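Local coordinates for Glyoxalase/bleomycin resistance protein/dioxygenase (Alicyclobacillus acidocaldarius subsp. acidocaldarius, PDB 3RRI), which probably acts as a metal-dependent dioxygenase or related enzyme of the vicinal oxygen chelate superfamily, with its substrate and exact reaction still undefined, at residues Pro40-Leu45 / Val53-Asp58; Leu13-Arg18 / Leu115-Asn120; Thr29-Lys34 / Asp46-Gln51; Pro68-Ile73 / Leu122-Tyr127. One frame throughout, in Å; residues are numbered along the deposited sequence.

From the N terminus, strand 10-17 opens interaction 2, which closes only when the turn after strand 110-116 arrives at 115-120. Nested inside that long loop are interaction 3 (29-34 with 46-51) and interaction 1 (40-45 with 53-58), whose segments alternate along the chain, so they cross while sharing the hairpin of strands 42-47 and 50-56. Interaction 4 opens at 68-73, after both have closed, and ends at 122-127, crossing interaction 2. Interactions 1 and 3 pair strands of the first sheet and fasten the end of helix 20-30 to it; interaction 4 pairs strands of the second; interaction 2 joins the two, and Phe47 of interaction 3 packs on Phe71 and Ile73 of interaction 4.

Interaction 1 of 4, residues Pro40-Leu45 / Val53-Asp58; sequences PDRITL and VCHLSD
The imidazole of His55 brings CE1 over one face of the Arg42 guanidinium, toward its rim, 3.6 Å from Arg42 NH1, with the two planes 68° apart. Arg42 NH1 and a water meet the imidazole at its edge, while Val53 CG1, from the same strand as His55, lies over one ring face, toward its rim. The guanidinium edge belongs to Asp41: NE reaches OD1 at 3.0 Å and NH2 reaches OD2 at 3.1 Å, a side-on salt bridge in the guanidinium plane that fixes its rotation. The bend at chi3 (75°) sets NE for this grip, and Tyr67 of the second subunit also bonds to NH2. All this sits on the antiparallel hairpin of strands 42-47 and 50-56, part of a beta-alpha-beta-beta-beta module. Ile43 and Cys54 form a hydrogen-bonded pair, and Leu56 N donates to Asp41 O at 2.9 Å from above the carbonyl plane. That same oxygen receives the water, which lies 2.7 Å from His55 ND1. Apolar residues suit the other sheet face, turned to helix 20-30: Ile43 CG1 touches Cys54 CB at 3.9 Å, and Leu45 CD1 reaches Cys54 SG at 4.1 Å.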
loop_
_atom_site.group_PDB
_atom_site.type_symbol
_atom_site.label_atom_id
_atom_site.label_comp_id
_atom_site.label_asym_id
_atom_site.label_seq_id
_atom_site.Cartn_x
_atom_site.Cartn_y
_atom_site.Cartn_z
ATOM N N PRO A 40 -15.270 -32.847 9.042
ATOM C CA PRO A 40 -15.357 -33.754 10.185
ATOM C C PRO A 40 -14.069 -33.854 11.003
ATOM O O PRO A 40 -14.113 -34.127 12.214
ATOM C CB PRO A 40 -15.690 -35.101 9.518
ATOM C CG PRO A 40 -16.449 -34.727 8.344
ATOM C CD PRO A 40 -15.785 -33.475 7.813
ATOM N N ASP A 41 -12.930 -33.655 10.351
ATOM C CA ASP A 41 -11.629 -33.860 10.988
ATOM C C ASP A 41 -10.840 -32.569 11.281
ATOM O O ASP A 41 -9.741 -32.637 11.828
ATOM C CB ASP A 41 -10.769 -34.842 10.165
ATOM C CG ASP A 41 -10.311 -34.274 8.823
ATOM O OD1 ASP A 41 -10.718 -33.159 8.437
ATOM O OD2 ASP A 41 -9.498 -34.948 8.143
ATOM N N ARG A 42 -11.400 -31.413 10.922
ATOM C CA ARG A 42 -10.688 -30.152 11.158
ATOM C C ARG A 42 -11.571 -28.935 11.016
ATOM O O ARG A 42 -12.586 -28.980 10.358
ATOM C CB ARG A 42 -9.504 -30.016 10.184
ATOM C CG ARG A 42 -9.924 -29.715 8.732
ATOM C CD ARG A 42 -8.829 -29.932 7.714
ATOM N NE ARG A 42 -8.600 -31.351 7.462
ATOM C CZ ARG A 42 -7.585 -31.844 6.766
ATOM N NH1 ARG A 42 -6.661 -31.047 6.240
ATOM N NH2 ARG A 42 -7.477 -33.155 6.640
ATOM N N ILE A 43 -11.174 -27.835 11.668
ATOM C CA ILE A 43 -11.754 -26.512 11.379
ATOM C C ILE A 43 -10.634 -25.560 11.007
ATOM O O ILE A 43 -9.512 -25.672 11.512
ATOM C CB ILE A 43 -12.584 -25.910 12.546
ATOM C CG1 ILE A 43 -11.704 -25.643 13.774
ATOM C CG2 ILE A 43 -13.764 -26.817 12.894
ATOM C CD1 ILE A 43 -12.433 -24.830 14.832
ATOM N N THR A 44 -10.941 -24.644 10.088
ATOM C CA THR A 44 -9.982 -23.644 9.635
ATOM C C THR A 44 -10.418 -22.246 10.013
ATOM O O THR A 44 -11.608 -21.923 10.019
ATOM C CB THR A 44 -9.746 -23.718 8.104
ATOM O OG1 THR A 44 -10.835 -23.117 7.390
ATOM C CG2 THR A 44 -9.549 -25.177 7.709
ATOM N N LEU A 45 -9.432 -21.425 10.358
ATOM C CA LEU A 45 -9.702 -20.162 11.029
ATOM C C LEU A 45 -8.876 -19.066 10.407
ATOM O O LEU A 45 -7.729 -19.284 10.029
ATOM C CB LEU A 45 -9.319 -20.281 12.479
ATOM C CG LEU A 45 -10.023 -21.326 13.311
ATOM C CD1 LEU A 45 -9.235 -21.535 14.626
ATOM C CD2 LEU A 45 -11.434 -20.922 13.592
ATOM N N VAL A 53 -5.319 -24.022 11.551
ATOM C CA VAL A 53 -6.147 -25.186 11.321
ATOM C C VAL A 53 -5.998 -26.073 12.549
ATOM O O VAL A 53 -4.883 -26.477 12.918
ATOM C CB VAL A 53 -5.742 -25.986 10.065
ATOM C CG1 VAL A 53 -6.635 -27.186 9.934
ATOM C CG2 VAL A 53 -5.760 -25.132 8.739
ATOM N N CYS A 54 -7.148 -26.350 13.166
ATOM C CA CYS A 54 -7.234 -27.229 14.308
ATOM C C CYS A 54 -7.671 -28.596 13.803
ATOM O O CYS A 54 -8.798 -28.767 13.275
ATOM C CB CYS A 54 -8.266 -26.703 15.274
ATOM S SG CYS A 54 -7.864 -25.127 16.097
ATOM N N HIS A 55 -6.763 -29.544 13.941
ATOM C CA HIS A 55 -6.985 -30.923 13.502
ATOM C C HIS A 55 -7.468 -31.824 14.651
ATOM O O HIS A 55 -6.802 -31.897 15.705
ATOM C CB HIS A 55 -5.690 -31.494 12.953
ATOM C CG HIS A 55 -5.276 -30.889 11.666
ATOM N ND1 HIS A 55 -5.769 -31.316 10.451
ATOM C CD2 HIS A 55 -4.433 -29.866 11.406
ATOM C CE1 HIS A 55 -5.241 -30.569 9.496
ATOM N NE2 HIS A 55 -4.417 -29.693 10.048
ATOM N N LEU A 56 -8.587 -32.518 14.440
ATOM C CA LEU A 56 -9.132 -33.431 15.445
ATOM C C LEU A 56 -8.104 -34.529 15.704
ATOM O O LEU A 56 -7.734 -35.298 14.784
ATOM C CB LEU A 56 -10.462 -34.013 14.990
ATOM C CG LEU A 56 -11.112 -35.027 15.952
ATOM C CD1 LEU A 56 -11.531 -34.310 17.271
ATOM C CD2 LEU A 56 -12.283 -35.710 15.262
ATOM N N SER A 57 -7.613 -34.605 16.933
ATOM C CA SER A 57 -6.449 -35.432 17.233
ATOM C C SER A 57 -6.322 -35.744 18.731
ATOM O O SER A 57 -6.679 -34.921 19.601
ATOM C CB SER A 57 -5.166 -34.740 16.766
ATOM O OG SER A 57 -4.012 -35.484 17.085
ATOM N N ASP A 58 -5.802 -36.936 19.006
ATOM C CA ASP A 58 -5.476 -37.347 20.365
ATOM C C ASP A 58 -4.022 -37.058 20.722
ATOM O O ASP A 58 -3.596 -37.307 21.853
ATOM C CB ASP A 58 -5.793 -38.832 20.527
ATOM C CG ASP A 58 -5.645 -39.315 21.966
ATOM O OD1 ASP A 58 -6.165 -38.651 22.902
ATOM O OD2 ASP A 58 -5.013 -40.381 22.130
HETATM O O HOH W 1 -7.364 -33.508 10.474
#

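Interaction 2 of 4, residues Leu13-Arg18 / Leu115-Asn120; sequences LAIPAR and LIDPSN
The type I turn Asp117-Asn120, which leads from strand 110-116 into strand 122-128, docks against the end of strand 10-17 through Ser119 and Arg18. Ser119 OG accepts the backbone N-H of Arg18 at 2.9 Å in a nearly straight bond (170°). A small hydroxyl suits this place: with chi1 at -53°, OG lies anti to the carbonyl carbon and faces the strand end. Beyond it the extended Arg18 chain runs past the turn and lays its guanidinium face on Pro118 O, which stands over the centre, 3.1 Å from Arg18 CZ. The angles at NE and NH1 are too poor for hydrogen bonds, so the contact is probably a carbonyl dipole set against the positive face; NH2 instead pairs with Glu22, and Trp60 adds a cation-pi contact. Deeper in, one water donates to Pro16 O at 2.9 Å and to Asp117 OD2 at 2.7 Å, bridging strand and turn. Ile15 CD1 meets that carboxylate oxygen tip to tip, and Tyr27 OH is a further hydrogen-bond partner of OD2. The turn is braced from within: Asp117 OD1 takes Ser119 N at 2.9 Å from above the carboxylate plane, while Asn120 N bonds to Asp117 O. Aspartate followed by proline, with an Asx turn inside a beta turn, forms the connection between the last two strands of the second beta-alpha-beta-beta-beta module, as in many glyoxalase-fold proteins.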
loop_
_atom_site.group_PDB
_atom_site.type_symbol
_atom_site.label_atom_id
_atom_site.label_comp_id
_atom_site.label_asym_id
_atom_site.label_seq_id
_atom_site.Cartn_x
_atom_site.Cartn_y
_atom_site.Cartn_z
ATOM N N LEU A 13 -0.629 -22.611 10.047
ATOM C CA LEU A 13 -0.213 -23.522 11.083
ATOM C C LEU A 13 -1.285 -24.571 11.342
ATOM O O LEU A 13 -2.459 -24.254 11.380
ATOM C CB LEU A 13 0.019 -22.738 12.401
ATOM C CG LEU A 13 0.546 -23.585 13.525
ATOM C CD1 LEU A 13 1.941 -24.154 13.310
ATOM C CD2 LEU A 13 0.506 -22.721 14.852
ATOM N N ALA A 14 -0.843 -25.822 11.561
ATOM C CA ALA A 14 -1.715 -26.871 12.009
ATOM C C ALA A 14 -1.345 -27.254 13.464
ATOM O O ALA A 14 -0.181 -27.413 13.790
ATOM C CB ALA A 14 -1.551 -28.108 11.035
ATOM N N ILE A 15 -2.375 -27.437 14.276
ATOM C CA ILE A 15 -2.215 -27.825 15.663
ATOM C C ILE A 15 -3.304 -28.862 15.970
ATOM O O ILE A 15 -4.369 -28.887 15.318
ATOM C CB ILE A 15 -2.391 -26.619 16.625
ATOM C CG1 ILE A 15 -3.756 -25.925 16.416
ATOM C CG2 ILE A 15 -1.184 -25.668 16.524
ATOM C CD1 ILE A 15 -4.022 -24.832 17.531
ATOM N N PRO A 16 -3.072 -29.683 17.010
ATOM C CA PRO A 16 -4.101 -30.602 17.430
ATOM C C PRO A 16 -5.237 -29.957 18.251
ATOM O O PRO A 16 -4.993 -29.026 19.039
ATOM C CB PRO A 16 -3.335 -31.596 18.297
ATOM C CG PRO A 16 -2.209 -30.857 18.814
ATOM C CD PRO A 16 -1.854 -29.794 17.808
ATOM N N ALA A 17 -6.450 -30.454 18.057
ATOM C CA ALA A 17 -7.617 -30.117 18.872
ATOM C C ALA A 17 -8.240 -31.418 19.311
ATOM O O ALA A 17 -8.577 -32.243 18.479
ATOM C CB ALA A 17 -8.624 -29.316 18.084
ATOM N N ARG A 18 -8.432 -31.602 20.606
ATOM C CA ARG A 18 -9.085 -32.821 21.102
ATOM C C ARG A 18 -10.580 -32.880 20.768
ATOM O O ARG A 18 -11.184 -33.961 20.754
ATOM C CB ARG A 18 -8.855 -32.940 22.603
ATOM C CG ARG A 18 -9.575 -31.921 23.409
ATOM C CD ARG A 18 -9.040 -31.917 24.814
ATOM N NE ARG A 18 -9.870 -31.046 25.640
ATOM C CZ ARG A 18 -9.662 -30.840 26.936
ATOM N NH1 ARG A 18 -8.652 -31.438 27.549
ATOM N NH2 ARG A 18 -10.491 -30.043 27.618
ATOM N N LEU A 115 -1.529 -17.316 26.223
ATOM C CA LEU A 115 -2.819 -17.957 26.426
ATOM C C LEU A 115 -2.646 -19.463 26.222
ATOM O O LEU A 115 -1.608 -19.909 25.716
ATOM C CB LEU A 115 -3.864 -17.425 25.455
ATOM C CG LEU A 115 -4.031 -15.918 25.383
ATOM C CD1 LEU A 115 -5.085 -15.549 24.422
ATOM C CD2 LEU A 115 -4.352 -15.350 26.811
ATOM N N ILE A 116 -3.632 -20.243 26.662
ATOM C CA ILE A 116 -3.569 -21.708 26.516
ATOM C C ILE A 116 -4.908 -22.204 26.063
ATOM O O ILE A 116 -5.950 -21.862 26.624
ATOM C CB ILE A 116 -3.049 -22.396 27.826
ATOM C CG1 ILE A 116 -2.887 -23.917 27.652
ATOM C CG2 ILE A 116 -3.944 -22.027 29.044
ATOM C CD1 ILE A 116 -2.184 -24.623 28.808
ATOM N N ASP A 117 -4.909 -22.942 24.947
ATOM C CA ASP A 117 -6.137 -23.475 24.395
ATOM C C ASP A 117 -6.546 -24.802 25.101
ATOM O O ASP A 117 -5.796 -25.313 25.939
ATOM C CB ASP A 117 -6.103 -23.517 22.839
ATOM C CG ASP A 117 -5.522 -24.776 22.239
ATOM O OD1 ASP A 117 -5.166 -25.701 22.970
ATOM O OD2 ASP A 117 -5.468 -24.829 20.955
ATOM N N PRO A 118 -7.748 -25.313 24.803
ATOM C CA PRO A 118 -8.236 -26.463 25.591
ATOM C C PRO A 118 -7.432 -27.752 25.397
ATOM O O PRO A 118 -7.571 -28.682 26.188
ATOM C CB PRO A 118 -9.683 -26.621 25.122
ATOM C CG PRO A 118 -10.058 -25.291 24.585
ATOM C CD PRO A 118 -8.814 -24.744 23.972
ATOM N N SER A 119 -6.612 -27.802 24.342
ATOM C CA SER A 119 -5.759 -28.931 24.106
ATOM C C SER A 119 -4.299 -28.620 24.434
ATOM O O SER A 119 -3.387 -29.291 23.965
ATOM C CB SER A 119 -5.926 -29.392 22.655
ATOM O OG SER A 119 -7.262 -29.621 22.354
ATOM N N ASN A 120 -4.090 -27.595 25.280
ATOM C CA ASN A 120 -2.776 -27.219 25.809
ATOM C C ASN A 120 -1.779 -26.686 24.787
ATOM O O ASN A 120 -0.598 -26.642 25.049
ATOM C CB ASN A 120 -2.131 -28.354 26.626
ATOM C CG ASN A 120 -2.905 -28.672 27.895
ATOM O OD1 ASN A 120 -3.607 -27.810 28.462
ATOM N ND2 ASN A 120 -2.781 -29.920 28.350
HETATM O O HOH W 2 -6.709 -26.741 19.420
#

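Interaction 3 of 4, residues Thr29-Lys34 / Asp46-Gln51; sequences TKLGCK and DFFGDQ
Cys33 and Leu31 press against Phe47 and Phe48 on the packed side of this contact, whereas Lys34 and Asp46 form its polar side, where Lys34 is partly exposed, water is bound and other subunits pack. Cys33 SG, anti to the carbonyl carbon (chi1 -59°), comes obliquely to both rings and is 3.7 Å from Phe47 CD1, a sulfur-aromatic contact. Leu31 CD2 follows, 4.1 Å from Phe47 CE1, and also meets the edge of the Phe48 ring. Phe48 in turn sets CD2 over the centre of the Phe47 face. Compact sulfur and branched leucine suit this packing against two rings, and Leu123, Ile73 and Phe125 continue the core. Gly32, with positive phi, lets the chain leave helix 20-30 and turn into strand 34-39. There Lys34 and Asp46 make an antiparallel hydrogen-bonded pair, with Asp46 N to Lys34 O at 2.9 Å and Lys34 N to Asp46 O at 3.2 Å. Their side chains lie side by side, yet Lys34 NZ reaches Asp46 OD2 only weakly, at 3.3 Å; it pairs more strongly with Asp46 of the third subunit, whose Lys34 reaches back to OD2 here. Asp46 OD1 takes Gly49 N in a short but bent bond (2.8 Å, 136°), and a water as well. This Asx motif overlaps the type I' turn Phe47-Asp50, whose central residues both have positive phi, readily taken by Gly49. One carboxylate oxygen thus fixes the hairpin turn while the other joins a reciprocal ion-pair cluster that would favour charged lysine and carboxylate at the subunit interface.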
loop_
_atom_site.group_PDB
_atom_site.type_symbol
_atom_site.label_atom_id
_atom_site.label_comp_id
_atom_site.label_asym_id
_atom_site.label_seq_id
_atom_site.Cartn_x
_atom_site.Cartn_y
_atom_site.Cartn_z
ATOM N N THR A 29 -15.450 -17.911 19.431
ATOM C CA THR A 29 -16.321 -17.215 20.370
ATOM C C THR A 29 -15.535 -16.357 21.353
ATOM O O THR A 29 -15.889 -15.188 21.556
ATOM C CB THR A 29 -17.207 -18.180 21.162
ATOM O OG1 THR A 29 -17.959 -19.003 20.255
ATOM C CG2 THR A 29 -18.214 -17.398 22.047
ATOM N N LYS A 30 -14.495 -16.903 21.965
ATOM C CA LYS A 30 -13.746 -16.106 22.944
ATOM C C LYS A 30 -12.646 -15.287 22.307
ATOM O O LYS A 30 -12.585 -14.082 22.513
ATOM C CB LYS A 30 -13.166 -16.968 24.054
ATOM C CG LYS A 30 -14.217 -17.601 24.964
ATOM C CD LYS A 30 -13.820 -18.972 25.431
ATOM C CE LYS A 30 -12.471 -18.987 26.100
ATOM N NZ LYS A 30 -12.266 -20.288 26.827
ATOM N N LEU A 31 -11.755 -15.896 21.523
ATOM C CA LEU A 31 -10.603 -15.130 21.039
ATOM C C LEU A 31 -10.938 -14.118 19.902
ATOM O O LEU A 31 -10.186 -13.170 19.630
ATOM C CB LEU A 31 -9.439 -16.050 20.625
ATOM C CG LEU A 31 -8.053 -15.439 20.423
ATOM C CD1 LEU A 31 -7.473 -14.818 21.721
ATOM C CD2 LEU A 31 -7.108 -16.498 19.883
ATOM N N GLY A 32 -12.073 -14.332 19.226
ATOM C CA GLY A 32 -12.529 -13.419 18.209
ATOM C C GLY A 32 -11.995 -13.687 16.818
ATOM O O GLY A 32 -12.131 -12.849 15.970
ATOM N N CYS A 33 -11.397 -14.853 16.601
ATOM C CA CYS A 33 -11.004 -15.269 15.246
ATOM C C CYS A 33 -12.262 -15.577 14.445
ATOM O O CYS A 33 -13.364 -15.736 14.992
ATOM C CB CYS A 33 -10.090 -16.486 15.308
ATOM S SG CYS A 33 -8.600 -16.176 16.258
ATOM N N LYS A 34 -12.127 -15.650 13.123
ATOM C CA LYS A 34 -13.261 -15.873 12.281
ATOM C C LYS A 34 -13.215 -17.308 11.793
ATOM O O LYS A 34 -12.143 -17.832 11.546
ATOM C CB LYS A 34 -13.225 -14.966 11.088
ATOM C CG LYS A 34 -13.288 -13.486 11.382
ATOM C CD LYS A 34 -13.017 -12.663 10.113
ATOM C CE LYS A 34 -12.226 -11.373 10.417
ATOM N NZ LYS A 34 -11.594 -10.856 9.153
ATOM N N ASP A 46 -9.453 -17.874 10.336
ATOM C CA ASP A 46 -8.729 -16.666 10.013
ATOM C C ASP A 46 -8.266 -16.182 11.399
ATOM O O ASP A 46 -9.059 -15.661 12.216
ATOM C CB ASP A 46 -9.627 -15.670 9.271
ATOM C CG ASP A 46 -9.067 -14.276 9.191
ATOM O OD1 ASP A 46 -8.042 -13.973 9.842
ATOM O OD2 ASP A 46 -9.671 -13.449 8.436
ATOM N N PHE A 47 -6.985 -16.431 11.647
ATOM C CA PHE A 47 -6.333 -16.175 12.924
ATOM C C PHE A 47 -5.493 -14.903 12.722
ATOM O O PHE A 47 -4.337 -14.947 12.272
ATOM C CB PHE A 47 -5.493 -17.394 13.311
ATOM C CG PHE A 47 -4.683 -17.203 14.568
ATOM C CD1 PHE A 47 -5.225 -17.538 15.789
ATOM C CD2 PHE A 47 -3.369 -16.796 14.507
ATOM C CE1 PHE A 47 -4.458 -17.395 16.950
ATOM C CE2 PHE A 47 -2.581 -16.666 15.637
ATOM C CZ PHE A 47 -3.148 -16.956 16.879
ATOM N N PHE A 48 -6.085 -13.732 13.014
ATOM C CA PHE A 48 -5.408 -12.436 12.864
ATOM C C PHE A 48 -4.870 -12.206 11.452
ATOM O O PHE A 48 -3.901 -11.485 11.239
ATOM C CB PHE A 48 -4.277 -12.279 13.902
ATOM C CG PHE A 48 -4.739 -12.367 15.324
ATOM C CD1 PHE A 48 -5.032 -11.211 16.019
ATOM C CD2 PHE A 48 -4.909 -13.576 15.964
ATOM C CE1 PHE A 48 -5.479 -11.293 17.349
ATOM C CE2 PHE A 48 -5.350 -13.649 17.303
ATOM C CZ PHE A 48 -5.610 -12.480 17.977
ATOM N N GLY A 49 -5.540 -12.822 10.478
ATOM C CA GLY A 49 -5.184 -12.643 9.070
ATOM C C GLY A 49 -4.317 -13.755 8.506
ATOM O O GLY A 49 -4.104 -13.795 7.289
ATOM N N ASP A 50 -3.789 -14.610 9.368
ATOM C CA ASP A 50 -3.081 -15.852 8.947
ATOM C C ASP A 50 -4.076 -17.016 9.096
ATOM O O ASP A 50 -5.229 -16.822 9.510
ATOM C CB ASP A 50 -1.803 -16.018 9.733
ATOM C CG ASP A 50 -0.778 -14.991 9.337
ATOM O OD1 ASP A 50 -0.385 -14.939 8.172
ATOM O OD2 ASP A 50 -0.337 -14.182 10.164
ATOM N N GLN A 51 -3.704 -18.232 8.655
ATOM C CA GLN A 51 -4.597 -19.362 8.761
ATOM C C GLN A 51 -4.159 -20.306 9.886
ATOM O O GLN A 51 -3.009 -20.753 9.913
ATOM C CB GLN A 51 -4.640 -20.162 7.430
ATOM C CG GLN A 51 -5.661 -21.279 7.502
ATOM C CD GLN A 51 -5.492 -22.347 6.416
ATOM O OE1 GLN A 51 -4.391 -22.806 6.124
ATOM N NE2 GLN A 51 -6.610 -22.772 5.875
HETATM O O HOH W 3 -8.512 -11.362 10.641
#

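Interaction 4 of 4, residues Pro68-Ile73 / Leu122-Tyr127; sequences PRHFGI and LLEFKY
Phe71 and its neighbours bind strand 122-128 first through the backbone. Phe71 N donates to Leu122 O at 3.0 Å, and Phe71 O receives Glu124 N at 2.7 Å, that donor standing above the carbonyl plane; a further bond runs from Lys126 N to Ile73 O. The segments run in the same general direction, 38° apart, and 70-73 also pairs antiparallel with a strand of the second subunit, carrying the sheet across the interface. Gly72 CA approaches Glu124 O at 3.1 Å in a CA-H...O contact, so close that any CB would collide with that oxygen.

Apolar contacts come next. Phe71 CZ lies 3.7 Å from Leu123 CG. Ile73 CB is 4.0 Å from Phe125 CD1; large apolar groups suit this buried side, which Phe47 covers.

His70 and Glu124 meet on the other side, beside Leu122, with ring and carboxylate planes 86° apart and His70 NE2 3.5 Å from Glu124 OE1. Glu124 CG is anti to the backbone N (chi1 -176°), and the chain runs out extended beside His70. Met66 O orients His70 ND1, and Thr112 orients Glu124 OE2. Such parallel pairing of adjacent first and fourth strands is characteristic of the beta-alpha-beta-beta-beta module of the vicinal oxygen chelate fold.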
loop_
_atom_site.group_PDB
_atom_site.type_symbol
_atom_site.label_atom_id
_atom_site.label_comp_id
_atom_site.label_asym_id
_atom_site.label_seq_id
_atom_site.Cartn_x
_atom_site.Cartn_y
_atom_site.Cartn_z
ATOM N N PRO A 68 9.309 -26.493 23.548
ATOM C CA PRO A 68 9.825 -25.795 22.399
ATOM C C PRO A 68 8.752 -25.336 21.393
ATOM O O PRO A 68 9.110 -24.818 20.319
ATOM C CB PRO A 68 10.668 -26.874 21.738
ATOM C CG PRO A 68 9.869 -28.071 21.897
ATOM C CD PRO A 68 9.192 -27.927 23.274
ATOM N N ARG A 69 7.476 -25.489 21.753
ATOM C CA ARG A 69 6.343 -25.191 20.861
ATOM C C ARG A 69 5.355 -24.158 21.418
ATOM O O ARG A 69 4.792 -24.321 22.514
ATOM C CB ARG A 69 5.540 -26.463 20.539
ATOM C CG ARG A 69 6.347 -27.510 19.729
ATOM C CD ARG A 69 5.464 -28.564 19.210
ATOM N NE ARG A 69 6.179 -29.603 18.455
ATOM C CZ ARG A 69 6.566 -29.484 17.189
ATOM N NH1 ARG A 69 6.369 -28.344 16.525
ATOM N NH2 ARG A 69 7.199 -30.483 16.589
ATOM N N HIS A 70 5.122 -23.130 20.609
ATOM C CA HIS A 70 4.102 -22.118 20.818
ATOM C C HIS A 70 3.998 -21.265 19.566
ATOM O O HIS A 70 4.866 -21.363 18.695
ATOM C CB HIS A 70 4.389 -21.234 22.059
ATOM C CG HIS A 70 5.767 -20.650 22.128
ATOM N ND1 HIS A 70 6.739 -21.191 22.937
ATOM C CD2 HIS A 70 6.309 -19.519 21.594
ATOM C CE1 HIS A 70 7.827 -20.441 22.866
ATOM N NE2 HIS A 70 7.594 -19.422 22.061
ATOM N N PHE A 71 2.938 -20.475 19.444
ATOM C CA PHE A 71 2.741 -19.647 18.259
ATOM C C PHE A 71 1.949 -18.418 18.618
ATOM O O PHE A 71 1.288 -18.391 19.676
ATOM C CB PHE A 71 1.982 -20.429 17.166
ATOM C CG PHE A 71 0.570 -20.782 17.533
ATOM C CD1 PHE A 71 -0.513 -19.999 17.100
ATOM C CD2 PHE A 71 0.314 -21.925 18.281
ATOM C CE1 PHE A 71 -1.841 -20.344 17.426
ATOM C CE2 PHE A 71 -0.990 -22.282 18.628
ATOM C CZ PHE A 71 -2.079 -21.472 18.202
ATOM N N GLY A 72 1.921 -17.458 17.728
ATOM C CA GLY A 72 1.062 -16.323 17.893
ATOM C C GLY A 72 1.426 -15.216 16.972
ATOM O O GLY A 72 1.982 -15.454 15.880
ATOM N N ILE A 73 1.096 -14.001 17.376
ATOM C CA ILE A 73 1.295 -12.798 16.582
ATOM C C ILE A 73 2.180 -11.827 17.326
ATOM O O ILE A 73 2.011 -11.654 18.546
ATOM C CB ILE A 73 -0.033 -12.104 16.219
ATOM C CG1 ILE A 73 -1.026 -13.101 15.604
ATOM C CG2 ILE A 73 0.228 -10.888 15.348
ATOM C CD1 ILE A 73 -0.586 -13.742 14.211
ATOM N N LEU A 122 0.004 -23.574 23.257
ATOM C CA LEU A 122 0.394 -22.282 23.832
ATOM C C LEU A 122 0.430 -21.186 22.749
ATOM O O LEU A 122 1.139 -21.329 21.739
ATOM C CB LEU A 122 1.736 -22.370 24.526
ATOM C CG LEU A 122 1.835 -23.243 25.797
ATOM C CD1 LEU A 122 3.257 -23.226 26.310
ATOM C CD2 LEU A 122 0.829 -22.829 26.914
ATOM N N LEU A 123 -0.334 -20.115 22.982
ATOM C CA LEU A 123 -0.390 -18.939 22.138
ATOM C C LEU A 123 0.415 -17.860 22.815
ATOM O O LEU A 123 0.099 -17.495 23.955
ATOM C CB LEU A 123 -1.811 -18.456 21.982
ATOM C CG LEU A 123 -2.768 -19.312 21.135
ATOM C CD1 LEU A 123 -3.078 -20.589 21.850
ATOM C CD2 LEU A 123 -4.025 -18.523 20.797
ATOM N N GLU A 124 1.417 -17.329 22.133
ATOM C CA GLU A 124 2.172 -16.198 22.662
ATOM C C GLU A 124 1.961 -14.964 21.802
ATOM O O GLU A 124 2.058 -15.026 20.571
ATOM C CB GLU A 124 3.658 -16.487 22.751
ATOM C CG GLU A 124 4.422 -15.318 23.392
ATOM C CD GLU A 124 5.939 -15.406 23.319
ATOM O OE1 GLU A 124 6.478 -16.124 22.436
ATOM O OE2 GLU A 124 6.603 -14.735 24.164
ATOM N N PHE A 125 1.658 -13.830 22.429
ATOM C CA PHE A 125 1.533 -12.561 21.743
ATOM C C PHE A 125 2.599 -11.640 22.246
ATOM O O PHE A 125 2.884 -11.664 23.447
ATOM C CB PHE A 125 0.130 -11.979 21.906
ATOM C CG PHE A 125 -0.921 -12.883 21.360
ATOM C CD1 PHE A 125 -1.192 -12.862 19.983
ATOM C CD2 PHE A 125 -1.566 -13.799 22.142
ATOM C CE1 PHE A 125 -2.126 -13.729 19.430
ATOM C CE2 PHE A 125 -2.508 -14.657 21.581
ATOM C CZ PHE A 125 -2.771 -14.629 20.215
ATOM N N LYS A 126 3.210 -10.876 21.348
ATOM C CA LYS A 126 4.373 -10.079 21.677
ATOM C C LYS A 126 4.264 -8.659 21.116
ATOM O O LYS A 126 3.586 -8.410 20.137
ATOM C CB LYS A 126 5.662 -10.700 21.096
ATOM C CG LYS A 126 6.013 -12.080 21.586
ATOM C CD LYS A 126 7.456 -12.483 21.208
ATOM C CE LYS A 126 7.480 -13.089 19.775
ATOM N NZ LYS A 126 8.827 -13.735 19.474
ATOM N N TYR A 127 4.955 -7.739 21.771
ATOM C CA TYR A 127 5.197 -6.419 21.261
ATOM C C TYR A 127 6.643 -6.032 21.551
ATOM O O TYR A 127 7.055 -6.034 22.723
ATOM C CB TYR A 127 4.244 -5.400 21.922
ATOM C CG TYR A 127 4.634 -3.990 21.652
ATOM C CD1 TYR A 127 4.323 -3.391 20.451
ATOM C CD2 TYR A 127 5.377 -3.242 22.592
ATOM C CE1 TYR A 127 4.675 -2.122 20.174
ATOM C CE2 TYR A 127 5.753 -1.956 22.302
ATOM C CZ TYR A 127 5.418 -1.401 21.084
ATOM O OH TYR A 127 5.780 -0.106 20.769
HETATM O O HOH W 4 2.109 -25.339 22.307
#